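Local coordinates for protein putative modulator of DNA gyrase (Bacteroides thetaiotaomicron, PDB 1VPB) that is of unproven function but probably acts as a metallopeptidase of the PmbA/TldD type, at residues A[33-39]-A[68-74]; A[409-413]-A[446-451]; A[189-193]-A[217-222]; A[304-310]-A[346-351]. All coordinates share one frame; numbering follows the deposited sequence.

Contacts 1 and 3 belong to the same six-stranded antiparallel sheet: contact 1 pairs strands 36-52 and 58-73 near one end of it, and contact 3 lays a loop against strand 181-198, with centres about 40 Å apart. Contacts 4 and 2 both fall in the C-terminal region, contact 4 between two loops and contact 2 between strands 402-413 and 446-450 of a mixed sheet. Along the chain they follow in series as 1, 3, 4, 2. Contact 4, with nearest atoms about 8 Å from contact 1 and 7 Å from contact 3, lies where the C-terminal region comes up to the long sheet, whereas contacts 1 and 2 lie on opposite sides of the chain's centre.

Contact 1: residues A[33-39]-A[68-74]; sequences GCQAAKV and SLSLYVD
Three main-chain hydrogen bonds join the regular part of the pairing: Tyr72 N to Ala36 O, and the reciprocal Lys38 N to Ser70 O (3.0 Å) and Ser70 N to Lys38 O. A fourth, Gln35 N to Tyr72 O, is bent to 136° at the hydrogen. Gln35 and Ala36 thus both face Tyr72, a classic beta bulge near the open end of the antiparallel hairpin formed by strands 36-52 and 58-73. Beyond it the Gln35 amide grips Asp74 twice: OE1 accepts from Asp74 N at 2.8 Å, and NE2 donates almost straight to Asp74 OD1, which lies in the amide plane. A water links Asp74 OD1 to Gly33 O. Lys38, extended beyond CG, brings NZ to 3.0 Å from Tyr72 OH in a hydrogen bond, its CE oblique to the ring. An alanine in place of Tyr72 would probably leave the Lys38 ammonium without the hydroxyl and open a gap where the ring packs beside Ala36 and Lys38 CE. Ala36 CB meets Tyr72 CB at 3.9 Å. On the face of Leu69 and Leu71, under helix 16-31, Val39 CG2 lies alongside Leu69 CD2; at the end of the pairing Cys34 SG touches Leu71 CD2 and Val73 CG2.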
loop_
_atom_site.group_PDB
_atom_site.type_symbol
_atom_site.label_atom_id
_atom_site.label_comp_id
_atom_site.label_asym_id
_atom_site.label_seq_id
_atom_site.Cartn_x
_atom_site.Cartn_y
_atom_site.Cartn_z
ATOM N N GLY A 33 18.905 -8.117 28.720
ATOM C CA GLY A 33 18.704 -6.692 28.929
ATOM C C GLY A 33 17.285 -6.193 29.050
ATOM O O GLY A 33 17.073 -5.069 29.495
ATOM N N CYS A 34 16.300 -7.012 28.669
ATOM C CA CYS A 34 14.921 -6.603 28.806
ATOM C C CYS A 34 14.382 -6.839 30.223
ATOM O O CYS A 34 14.439 -7.977 30.697
ATOM C CB CYS A 34 14.012 -7.353 27.840
ATOM S SG CYS A 34 14.370 -7.040 26.080
ATOM N N GLN A 35 13.785 -5.808 30.775
ATOM C CA GLN A 35 13.009 -5.897 32.045
ATOM C C GLN A 35 11.699 -6.616 31.686
ATOM O O GLN A 35 11.102 -7.279 32.520
ATOM C CB GLN A 35 12.724 -4.597 32.687
ATOM C CG GLN A 35 13.874 -3.977 33.374
ATOM C CD GLN A 35 14.801 -3.226 32.429
ATOM O OE1 GLN A 35 14.431 -2.944 31.257
ATOM N NE2 GLN A 35 16.049 -2.951 32.893
ATOM N N ALA A 36 11.245 -6.476 30.430
ATOM C CA ALA A 36 9.987 -7.074 29.993
ATOM C C ALA A 36 10.058 -7.267 28.483
ATOM O O ALA A 36 10.823 -6.613 27.793
ATOM C CB ALA A 36 8.833 -6.241 30.350
ATOM N N ALA A 37 9.263 -8.208 27.976
ATOM C CA ALA A 37 9.204 -8.443 26.531
ATOM C C ALA A 37 7.858 -9.074 26.157
ATOM O O ALA A 37 7.201 -9.688 26.995
ATOM C CB ALA A 37 10.292 -9.319 26.080
ATOM N N LYS A 38 7.531 -8.922 24.879
ATOM C CA LYS A 38 6.380 -9.625 24.247
ATOM C C LYS A 38 6.986 -10.351 23.068
ATOM O O LYS A 38 7.850 -9.795 22.368
ATOM C CB LYS A 38 5.325 -8.612 23.841
ATOM C CG LYS A 38 4.730 -7.761 24.897
ATOM C CD LYS A 38 3.829 -6.767 24.341
ATOM C CE LYS A 38 3.182 -5.886 25.397
ATOM N NZ LYS A 38 2.591 -4.671 24.694
ATOM N N VAL A 39 6.528 -11.595 22.798
ATOM C CA VAL A 39 6.984 -12.364 21.664
ATOM C C VAL A 39 5.733 -12.873 20.928
ATOM O O VAL A 39 4.802 -13.311 21.559
ATOM C CB VAL A 39 7.869 -13.563 22.106
ATOM C CG1 VAL A 39 8.235 -14.428 20.949
ATOM C CG2 VAL A 39 9.146 -13.060 22.862
ATOM N N SER A 68 8.273 -11.925 16.125
ATOM C CA SER A 68 8.262 -10.448 16.381
ATOM C C SER A 68 8.439 -10.286 17.853
ATOM O O SER A 68 7.869 -11.027 18.646
ATOM C CB SER A 68 6.928 -9.856 15.942
ATOM O OG SER A 68 6.945 -9.860 14.536
ATOM N N LEU A 69 9.265 -9.310 18.271
ATOM C CA LEU A 69 9.393 -9.049 19.717
ATOM C C LEU A 69 9.211 -7.577 19.995
ATOM O O LEU A 69 9.617 -6.734 19.194
ATOM C CB LEU A 69 10.799 -9.451 20.209
ATOM C CG LEU A 69 11.172 -10.930 20.235
ATOM C CD1 LEU A 69 11.711 -11.345 18.902
ATOM C CD2 LEU A 69 12.187 -11.224 21.261
ATOM N N SER A 70 8.614 -7.263 21.154
ATOM C CA SER A 70 8.529 -5.909 21.682
ATOM C C SER A 70 9.498 -5.966 22.860
ATOM O O SER A 70 9.405 -6.838 23.707
ATOM C CB SER A 70 7.178 -5.551 22.215
ATOM O OG SER A 70 6.192 -5.545 21.168
ATOM N N LEU A 71 10.454 -5.050 22.849
ATOM C CA LEU A 71 11.541 -5.021 23.816
ATOM C C LEU A 71 11.456 -3.812 24.758
ATOM O O LEU A 71 11.366 -2.686 24.341
ATOM C CB LEU A 71 12.887 -4.981 23.068
ATOM C CG LEU A 71 13.123 -5.990 21.935
ATOM C CD1 LEU A 71 14.429 -5.650 21.275
ATOM C CD2 LEU A 71 13.151 -7.377 22.474
ATOM N N TYR A 72 11.357 -4.074 26.089
ATOM C CA TYR A 72 11.270 -3.053 27.130
ATOM C C TYR A 72 12.639 -3.039 27.848
ATOM O O TYR A 72 12.998 -4.007 28.542
ATOM C CB TYR A 72 10.164 -3.388 28.126
ATOM C CG TYR A 72 8.772 -3.338 27.519
ATOM C CD1 TYR A 72 8.347 -4.369 26.707
ATOM C CD2 TYR A 72 7.911 -2.274 27.775
ATOM C CE1 TYR A 72 7.043 -4.337 26.122
ATOM C CE2 TYR A 72 6.660 -2.212 27.215
ATOM C CZ TYR A 72 6.232 -3.263 26.383
ATOM O OH TYR A 72 4.938 -3.177 25.844
ATOM N N VAL A 73 13.420 -2.043 27.533
ATOM C CA VAL A 73 14.851 -2.015 27.856
ATOM C C VAL A 73 15.157 -0.692 28.520
ATOM O O VAL A 73 15.245 0.418 27.913
ATOM C CB VAL A 73 15.759 -2.141 26.594
ATOM C CG1 VAL A 73 17.246 -2.137 27.018
ATOM C CG2 VAL A 73 15.400 -3.350 25.753
ATOM N N ASP A 74 15.326 -0.750 29.829
ATOM C CA ASP A 74 15.702 0.480 30.503
ATOM C C ASP A 74 14.811 1.657 30.305
ATOM O O ASP A 74 15.246 2.805 30.210
ATOM C CB ASP A 74 17.195 0.811 30.240
ATOM C CG ASP A 74 18.145 -0.279 30.676
ATOM O OD1 ASP A 74 17.762 -1.371 31.259
ATOM O OD2 ASP A 74 19.367 -0.168 30.370
HETATM O O HOH W 1 19.105 -3.524 30.292
#

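Contact 2: residues A[409-413]-A[446-451]; sequences EMNVT and VDFSGL
Val412 sets its CG2 methyl over one face of the Phe448 ring, 4.1 Å from the centroid and offset toward the rim, a CH-pi contact. With CG2 anti to the backbone N, the same methyl also presses on Val446 CG1 at 3.3 Å, tighter than usual van der Waals contact. Met410 comes in from the other end of Phe448: its chain, bent at chi2 (-74°) and chi3 (-70°), folds back so that CE reaches Phe448 CB at 4.0 Å and SD lies by Gly450 CA. These residues sit on an antiparallel ladder between strands 402-413 and 446-450 in the mixed sheet of the C-terminal region, where strands 388-399 and 245-251 flank the pair. Asn411 and Ser449 form a hydrogen-bonded pair in it; Asn411 N gives a nearly straight bond to Ser449 O (2.7 Å), and Ser449 N returns one to Asn411 O. A water accepts from Asp447 N and donates to Thr413 O, and the Asp447 carboxylate forms a salt bridge with Lys246. At the chain terminus, Leu451 N bonds to Glu409 O at 3.0 Å, the donor above the carbonyl plane.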
loop_
_atom_site.group_PDB
_atom_site.type_symbol
_atom_site.label_atom_id
_atom_site.label_comp_id
_atom_site.label_asym_id
_atom_site.label_seq_id
_atom_site.Cartn_x
_atom_site.Cartn_y
_atom_site.Cartn_z
ATOM N N GLU A 409 -21.482 11.787 -9.962
ATOM C CA GLU A 409 -20.942 13.145 -9.935
ATOM C C GLU A 409 -21.614 14.044 -8.915
ATOM O O GLU A 409 -21.806 15.225 -9.158
ATOM C CB GLU A 409 -20.953 13.748 -11.333
ATOM C CG GLU A 409 -20.123 12.908 -12.287
ATOM C CD GLU A 409 -19.921 13.588 -13.622
ATOM O OE1 GLU A 409 -20.751 14.444 -13.997
ATOM O OE2 GLU A 409 -18.927 13.260 -14.285
ATOM N N MET A 410 -21.932 13.472 -7.749
ATOM C CA MET A 410 -22.469 14.264 -6.632
ATOM C C MET A 410 -21.606 14.048 -5.405
ATOM O O MET A 410 -20.950 13.015 -5.254
ATOM C CB MET A 410 -23.917 13.863 -6.307
ATOM C CG MET A 410 -24.909 13.981 -7.455
ATOM S SD MET A 410 -25.344 15.631 -7.841
ATOM C CE MET A 410 -26.332 16.076 -6.400
ATOM N N ASN A 411 -21.636 15.020 -4.512
ATOM C CA ASN A 411 -21.003 14.864 -3.219
ATOM C C ASN A 411 -22.031 14.914 -2.121
ATOM O O ASN A 411 -22.976 15.720 -2.175
ATOM C CB ASN A 411 -20.003 15.985 -2.996
ATOM C CG ASN A 411 -18.767 15.837 -3.868
ATOM O OD1 ASN A 411 -18.220 14.743 -4.009
ATOM N ND2 ASN A 411 -18.321 16.936 -4.428
ATOM N N VAL A 412 -21.808 14.082 -1.121
ATOM C CA VAL A 412 -22.563 14.143 0.123
ATOM C C VAL A 412 -21.667 14.840 1.162
ATOM O O VAL A 412 -20.482 14.501 1.304
ATOM C CB VAL A 412 -23.033 12.714 0.569
ATOM C CG1 VAL A 412 -21.881 11.850 1.092
ATOM C CG2 VAL A 412 -24.146 12.819 1.606
ATOM N N THR A 413 -22.223 15.832 1.861
ATOM C CA THR A 413 -21.451 16.625 2.806
ATOM C C THR A 413 -22.246 16.800 4.065
ATOM O O THR A 413 -23.453 16.621 4.061
ATOM C CB THR A 413 -21.136 18.030 2.268
ATOM O OG1 THR A 413 -22.352 18.774 2.041
ATOM C CG2 THR A 413 -20.442 17.965 0.912
ATOM N N VAL A 446 -30.182 14.883 4.368
ATOM C CA VAL A 446 -28.748 14.833 4.077
ATOM C C VAL A 446 -28.492 15.704 2.833
ATOM O O VAL A 446 -29.264 15.669 1.875
ATOM C CB VAL A 446 -28.282 13.396 3.824
ATOM C CG1 VAL A 446 -26.806 13.342 3.408
ATOM C CG2 VAL A 446 -28.494 12.540 5.083
ATOM N N ASP A 447 -27.400 16.471 2.879
ATOM C CA ASP A 447 -26.996 17.375 1.811
ATOM C C ASP A 447 -26.206 16.688 0.715
ATOM O O ASP A 447 -25.182 16.031 0.979
ATOM C CB ASP A 447 -26.176 18.533 2.392
ATOM C CG ASP A 447 -27.039 19.618 2.914
ATOM O OD1 ASP A 447 -27.770 20.231 2.090
ATOM O OD2 ASP A 447 -27.048 19.926 4.111
ATOM N N PHE A 448 -26.725 16.840 -0.507
ATOM C CA PHE A 448 -26.039 16.407 -1.735
ATOM C C PHE A 448 -25.847 17.626 -2.630
ATOM O O PHE A 448 -26.776 18.437 -2.796
ATOM C CB PHE A 448 -26.842 15.357 -2.506
ATOM C CG PHE A 448 -27.027 14.067 -1.776
ATOM C CD1 PHE A 448 -27.995 13.962 -0.766
ATOM C CD2 PHE A 448 -26.273 12.942 -2.109
ATOM C CE1 PHE A 448 -28.187 12.774 -0.096
ATOM C CE2 PHE A 448 -26.439 11.745 -1.433
ATOM C CZ PHE A 448 -27.396 11.655 -0.411
ATOM N N SER A 449 -24.661 17.712 -3.225
ATOM C CA SER A 449 -24.326 18.804 -4.142
ATOM C C SER A 449 -23.542 18.303 -5.345
ATOM O O SER A 449 -22.814 17.322 -5.259
ATOM C CB SER A 449 -23.495 19.829 -3.401
ATOM O OG SER A 449 -22.449 19.181 -2.698
ATOM N N GLY A 450 -23.659 19.012 -6.459
ATOM C CA GLY A 450 -22.974 18.613 -7.695
ATOM C C GLY A 450 -21.464 18.822 -7.678
ATOM O O GLY A 450 -20.995 19.833 -7.129
ATOM N N LEU A 451 -20.726 17.838 -8.226
ATOM C CA LEU A 451 -19.302 17.948 -8.684
ATOM C C LEU A 451 -18.559 16.600 -8.668
ATOM O O LEU A 451 -18.295 15.994 -9.709
ATOM C CB LEU A 451 -18.472 18.985 -7.900
ATOM C CG LEU A 451 -18.216 20.380 -8.508
ATOM C CD1 LEU A 451 -19.410 21.047 -9.234
ATOM C CD2 LEU A 451 -17.687 21.287 -7.386
ATOM O OXT LEU A 451 -18.171 16.080 -7.623
HETATM O O HOH W 2 -25.851 16.529 5.274
HETATM O O HOH W 3 -23.494 18.676 -0.137
#

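Contact 3: residues A[189-193]-A[217-222]; sequences WYSLS and MNDLIK
This is loop-on-sheet packing within the central region of the protein: residues 217-222, in the loop between strand 207-214 and helix 225-234, fold back over strand 181-198 of the long antiparallel sheet. Tyr190 and Leu192, two residues apart on the strand, both point toward the loop and meet it through Met217, Leu220 and Lys222. Met217 lies roughly perpendicular to the Tyr190 side chain. Its CB rests over one face of the ring, 3.9 Å from the centroid and displaced toward the rim, a CH-pi contact. SD lies obliquely at 4.8 Å from the same centroid, a Met-aromatic contact, and CE comes to 3.7 Å from Tyr190 CD2. Leu220, with CG anti to the backbone N (chi1 176°), inserts CD2 between the two strand residues: it touches Tyr190 CB at 4.0 Å and Leu192 CD1 at 3.7 Å. Leu192 CD1 also lies against Lys222 CA. Met144 of helix 138-150 touches Leu192, Met217 and Lys222, adding a third element to this packing. Asp130 accepts a hydrogen bond from Met217 N and a weak one from Tyr190 OH. The loop is tied within itself as well. Lys222, bent at chi4 (67°), turns its ammonium back to the main chain, where NZ donates to Met217 O at 2.7 Å and to Leu220 O at 2.8 Å.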
loop_
_atom_site.group_PDB
_atom_site.type_symbol
_atom_site.label_atom_id
_atom_site.label_comp_id
_atom_site.label_asym_id
_atom_site.label_seq_id
_atom_site.Cartn_x
_atom_site.Cartn_y
_atom_site.Cartn_z
ATOM N N TRP A 189 -9.669 -18.532 6.044
ATOM C CA TRP A 189 -10.563 -17.718 5.232
ATOM C C TRP A 189 -10.533 -18.175 3.795
ATOM O O TRP A 189 -9.539 -18.691 3.300
ATOM C CB TRP A 189 -10.268 -16.207 5.323
ATOM C CG TRP A 189 -8.945 -15.830 4.791
ATOM C CD1 TRP A 189 -7.757 -15.820 5.475
ATOM C CD2 TRP A 189 -8.630 -15.467 3.425
ATOM N NE1 TRP A 189 -6.743 -15.459 4.622
ATOM C CE2 TRP A 189 -7.246 -15.191 3.375
ATOM C CE3 TRP A 189 -9.379 -15.293 2.268
ATOM C CZ2 TRP A 189 -6.597 -14.816 2.177
ATOM C CZ3 TRP A 189 -8.735 -14.894 1.087
ATOM C CH2 TRP A 189 -7.359 -14.655 1.065
ATOM N N TYR A 190 -11.649 -17.918 3.116
ATOM C CA TYR A 190 -11.808 -18.199 1.720
ATOM C C TYR A 190 -12.600 -17.068 1.085
ATOM O O TYR A 190 -13.479 -16.487 1.732
ATOM C CB TYR A 190 -12.640 -19.473 1.519
ATOM C CG TYR A 190 -12.133 -20.696 2.254
ATOM C CD1 TYR A 190 -12.508 -20.943 3.571
ATOM C CD2 TYR A 190 -11.293 -21.617 1.637
ATOM C CE1 TYR A 190 -12.032 -22.067 4.253
ATOM C CE2 TYR A 190 -10.833 -22.741 2.309
ATOM C CZ TYR A 190 -11.204 -22.963 3.605
ATOM O OH TYR A 190 -10.791 -24.102 4.291
ATOM N N SER A 191 -12.287 -16.759 -0.166
ATOM C CA SER A 191 -13.011 -15.707 -0.873
ATOM C C SER A 191 -13.094 -15.932 -2.343
ATOM O O SER A 191 -12.194 -16.523 -2.961
ATOM C CB SER A 191 -12.369 -14.361 -0.587
ATOM O OG SER A 191 -13.229 -13.318 -0.998
ATOM N N LEU A 192 -14.200 -15.460 -2.936
ATOM C CA LEU A 192 -14.385 -15.484 -4.368
ATOM C C LEU A 192 -14.886 -14.130 -4.795
ATOM O O LEU A 192 -15.697 -13.507 -4.110
ATOM C CB LEU A 192 -15.412 -16.538 -4.790
ATOM C CG LEU A 192 -14.982 -18.010 -4.808
ATOM C CD1 LEU A 192 -16.257 -18.908 -4.789
ATOM C CD2 LEU A 192 -14.143 -18.292 -6.008
ATOM N N SER A 193 -14.426 -13.667 -5.933
ATOM C CA SER A 193 -14.832 -12.373 -6.426
ATOM C C SER A 193 -14.936 -12.333 -7.938
ATOM O O SER A 193 -14.408 -13.180 -8.676
ATOM C CB SER A 193 -13.882 -11.271 -5.926
ATOM O OG SER A 193 -12.653 -11.339 -6.594
ATOM N N MET A 217 -14.920 -23.397 3.851
ATOM C CA MET A 217 -15.121 -23.651 2.394
ATOM C C MET A 217 -16.534 -24.084 2.155
ATOM O O MET A 217 -17.204 -23.637 1.197
ATOM C CB MET A 217 -14.124 -24.681 1.878
ATOM C CG MET A 217 -14.340 -25.041 0.407
ATOM S SD MET A 217 -14.187 -23.627 -0.708
ATOM C CE MET A 217 -12.496 -23.851 -1.047
ATOM N N ASN A 218 -17.028 -24.941 3.053
ATOM C CA ASN A 218 -18.375 -25.465 2.909
ATOM C C ASN A 218 -19.451 -24.377 2.958
ATOM O O ASN A 218 -20.480 -24.505 2.307
ATOM C CB ASN A 218 -18.655 -26.516 3.978
ATOM C CG ASN A 218 -19.922 -27.293 3.699
ATOM O OD1 ASN A 218 -20.895 -27.170 4.430
ATOM N ND2 ASN A 218 -19.926 -28.061 2.622
ATOM N N ASP A 219 -19.218 -23.318 3.719
ATOM C CA ASP A 219 -20.138 -22.224 3.874
ATOM C C ASP A 219 -19.991 -21.099 2.862
ATOM O O ASP A 219 -20.864 -20.238 2.751
ATOM C CB ASP A 219 -20.054 -21.632 5.287
ATOM C CG ASP A 219 -20.269 -22.660 6.375
ATOM O OD1 ASP A 219 -20.922 -23.705 6.140
ATOM O OD2 ASP A 219 -19.831 -22.504 7.530
ATOM N N LEU A 220 -18.898 -21.069 2.125
ATOM C CA LEU A 220 -18.714 -19.971 1.172
ATOM C C LEU A 220 -19.776 -20.051 0.089
ATOM O O LEU A 220 -19.977 -21.109 -0.519
ATOM C CB LEU A 220 -17.340 -20.105 0.532
ATOM C CG LEU A 220 -16.889 -19.147 -0.575
ATOM C CD1 LEU A 220 -16.724 -17.728 -0.043
ATOM C CD2 LEU A 220 -15.577 -19.675 -1.215
ATOM N N ILE A 221 -20.414 -18.917 -0.156
ATOM C CA ILE A 221 -21.309 -18.771 -1.278
ATOM C C ILE A 221 -20.481 -18.680 -2.550
ATOM O O ILE A 221 -19.635 -17.809 -2.680
ATOM C CB ILE A 221 -22.170 -17.535 -1.128
ATOM C CG1 ILE A 221 -23.120 -17.668 0.069
ATOM C CG2 ILE A 221 -22.993 -17.322 -2.390
ATOM C CD1 ILE A 221 -23.592 -16.342 0.572
ATOM N N LYS A 222 -20.756 -19.594 -3.486
ATOM C CA LYS A 222 -19.935 -19.788 -4.688
ATOM C C LYS A 222 -20.641 -19.382 -5.971
ATOM O O LYS A 222 -19.995 -19.207 -7.025
ATOM C CB LYS A 222 -19.484 -21.267 -4.778
ATOM C CG LYS A 222 -18.796 -21.777 -3.518
ATOM C CD LYS A 222 -18.441 -23.248 -3.504
ATOM C CE LYS A 222 -17.845 -23.697 -2.126
ATOM N NZ LYS A 222 -18.828 -23.647 -1.000
#

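Contact 4: residues A[304-310]-A[346-351]; sequences SGARYFD and ISGSSI. With EDO (1,2-ethanediol), chain B.
Ile346 and Asp310 run antiparallel alongside each other, with Ile346 CD1 3.6 Å from Asp310 OD2. Ser347 then holds that oxygen twice: its OG donates at 2.8 Å, tilted 34° from the carboxylate plane, and its backbone N donates to the anti lone pair. The other carboxylate oxygen accepts from Glu312 N and Ile314 N. Ser347 OG also takes a hydrogen bond from a water that accepts from Arg307 NH2. At Gly348 and Ser349 the backbone passes the end of the guanidinium, with Gly348 O 3.2 Å from Arg307 NH2. Ser350 OG receives Arg307 NE in a nearly straight 2.8 Å bond lying in the guanidinium plane; the arginine, extended from CG to NE, reaches over to the loop of Ser350. A methionine in place of Arg307 would probably leave Ser350 OG and the bridging water without their donor. Ile351 ends the segment, adding apolar packing with CG1 3.4 Å from Ser304 O and CD1 3.9 Å from Ala306 CB. At Gly305 there is no room for a CB beside Ser350 O and Ile351 CG1, and phi of 104° also suits glycine. A 1,2-ethanediol, probably from the crystallisation liquor, accepts from Gly305 N and donates to Ala306 O. With two donors on each oxygen, the buried Asp310 carboxylate has both acceptors satisfied and is probably held in one rotation.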
loop_
_atom_site.group_PDB
_atom_site.type_symbol
_atom_site.label_atom_id
_atom_site.label_comp_id
_atom_site.label_asym_id
_atom_site.label_seq_id
_atom_site.Cartn_x
_atom_site.Cartn_y
_atom_site.Cartn_z
ATOM N N SER A 304 -16.152 -13.976 11.645
ATOM C CA SER A 304 -14.958 -13.203 11.260
ATOM C C SER A 304 -14.799 -12.043 12.240
ATOM O O SER A 304 -15.740 -11.329 12.515
ATOM C CB SER A 304 -15.120 -12.646 9.862
ATOM O OG SER A 304 -13.924 -11.948 9.477
ATOM N N GLY A 305 -13.605 -11.902 12.815
ATOM C CA GLY A 305 -13.349 -10.869 13.810
ATOM C C GLY A 305 -13.285 -11.337 15.243
ATOM O O GLY A 305 -12.794 -10.645 16.149
ATOM N N ALA A 306 -13.836 -12.524 15.510
ATOM C CA ALA A 306 -13.944 -12.971 16.887
ATOM C C ALA A 306 -12.565 -13.259 17.500
ATOM O O ALA A 306 -11.658 -13.750 16.820
ATOM C CB ALA A 306 -14.823 -14.210 16.961
ATOM N N ARG A 307 -12.428 -12.937 18.762
ATOM C CA ARG A 307 -11.175 -13.162 19.500
ATOM C C ARG A 307 -11.352 -12.982 20.990
ATOM O O ARG A 307 -12.187 -12.194 21.439
ATOM C CB ARG A 307 -10.077 -12.215 18.977
ATOM C CG ARG A 307 -10.397 -10.783 19.130
ATOM C CD ARG A 307 -9.270 -9.859 18.664
ATOM N NE ARG A 307 -9.681 -8.454 18.801
ATOM C CZ ARG A 307 -8.854 -7.419 18.718
ATOM N NH1 ARG A 307 -7.550 -7.579 18.476
ATOM N NH2 ARG A 307 -9.344 -6.216 18.825
ATOM N N TYR A 308 -10.594 -13.779 21.759
ATOM C CA TYR A 308 -10.649 -13.659 23.212
ATOM C C TYR A 308 -9.649 -12.671 23.841
ATOM O O TYR A 308 -9.760 -12.361 24.995
ATOM C CB TYR A 308 -10.454 -15.031 23.846
ATOM C CG TYR A 308 -11.696 -15.925 23.719
ATOM C CD1 TYR A 308 -12.938 -15.415 24.026
ATOM C CD2 TYR A 308 -11.598 -17.236 23.245
ATOM C CE1 TYR A 308 -14.073 -16.216 23.907
ATOM C CE2 TYR A 308 -12.748 -18.061 23.123
ATOM C CZ TYR A 308 -13.985 -17.515 23.477
ATOM O OH TYR A 308 -15.146 -18.301 23.362
ATOM N N PHE A 309 -8.693 -12.216 23.037
ATOM C CA PHE A 309 -7.734 -11.229 23.534
ATOM C C PHE A 309 -7.222 -10.377 22.383
ATOM O O PHE A 309 -7.226 -10.808 21.239
ATOM C CB PHE A 309 -6.564 -11.890 24.288
ATOM C CG PHE A 309 -5.947 -13.035 23.583
ATOM C CD1 PHE A 309 -6.432 -14.348 23.770
ATOM C CD2 PHE A 309 -4.843 -12.845 22.762
ATOM C CE1 PHE A 309 -5.849 -15.397 23.146
ATOM C CE2 PHE A 309 -4.251 -13.921 22.144
ATOM C CZ PHE A 309 -4.804 -15.198 22.316
ATOM N N ASP A 310 -6.734 -9.184 22.719
ATOM C CA ASP A 310 -6.060 -8.376 21.715
ATOM C C ASP A 310 -4.579 -8.641 21.722
ATOM O O ASP A 310 -4.077 -9.542 22.425
ATOM C CB ASP A 310 -6.398 -6.906 21.892
ATOM C CG ASP A 310 -5.721 -6.241 23.092
ATOM O OD1 ASP A 310 -4.945 -6.884 23.875
ATOM O OD2 ASP A 310 -5.912 -4.999 23.265
ATOM N N ILE A 346 -9.850 -1.766 25.685
ATOM C CA ILE A 346 -9.286 -2.724 24.792
ATOM C C ILE A 346 -8.747 -1.882 23.638
ATOM O O ILE A 346 -9.263 -0.809 23.378
ATOM C CB ILE A 346 -10.351 -3.773 24.321
ATOM C CG1 ILE A 346 -9.703 -4.991 23.599
ATOM C CG2 ILE A 346 -11.401 -3.138 23.460
ATOM C CD1 ILE A 346 -9.097 -5.980 24.503
ATOM N N SER A 347 -7.765 -2.401 22.937
ATOM C CA SER A 347 -7.066 -1.626 21.885
ATOM C C SER A 347 -7.921 -1.325 20.668
ATOM O O SER A 347 -7.714 -0.345 19.929
ATOM C CB SER A 347 -5.807 -2.350 21.475
ATOM O OG SER A 347 -6.126 -3.577 20.893
ATOM N N GLY A 348 -8.935 -2.146 20.432
ATOM C CA GLY A 348 -9.838 -1.900 19.296
ATOM C C GLY A 348 -11.021 -2.866 19.325
ATOM O O GLY A 348 -11.023 -3.861 20.090
ATOM N N SER A 349 -12.013 -2.547 18.519
ATOM C CA SER A 349 -13.181 -3.431 18.371
ATOM C C SER A 349 -12.840 -4.720 17.670
ATOM O O SER A 349 -11.778 -4.842 17.059
ATOM C CB SER A 349 -14.285 -2.707 17.590
ATOM O OG SER A 349 -13.850 -2.325 16.302
ATOM N N SER A 350 -13.752 -5.710 17.769
ATOM C CA SER A 350 -13.527 -7.028 17.216
ATOM C C SER A 350 -14.610 -7.369 16.192
ATOM O O SER A 350 -14.306 -7.642 15.043
ATOM C CB SER A 350 -13.508 -8.058 18.304
ATOM O OG SER A 350 -12.414 -7.862 19.232
ATOM N N ILE A 351 -15.887 -7.286 16.625
ATOM C CA ILE A 351 -17.011 -7.446 15.706
ATOM C C ILE A 351 -18.035 -6.408 16.049
ATOM O O ILE A 351 -18.540 -6.401 17.152
ATOM C CB ILE A 351 -17.677 -8.858 15.792
ATOM C CG1 ILE A 351 -16.684 -9.962 15.501
ATOM C CG2 ILE A 351 -18.843 -8.932 14.784
ATOM C CD1 ILE A 351 -17.234 -11.383 15.685
HETATM C C1 EDO B . -11.313 -14.765 12.613
HETATM O O1 EDO B . -11.543 -13.817 11.591
HETATM C C2 EDO B . -10.285 -14.231 13.577
HETATM O O2 EDO B . -10.764 -13.110 14.321
HETATM O O HOH W 4 -7.267 -4.270 18.535
HETATM O O HOH W 5 -4.831 -5.975 18.909
#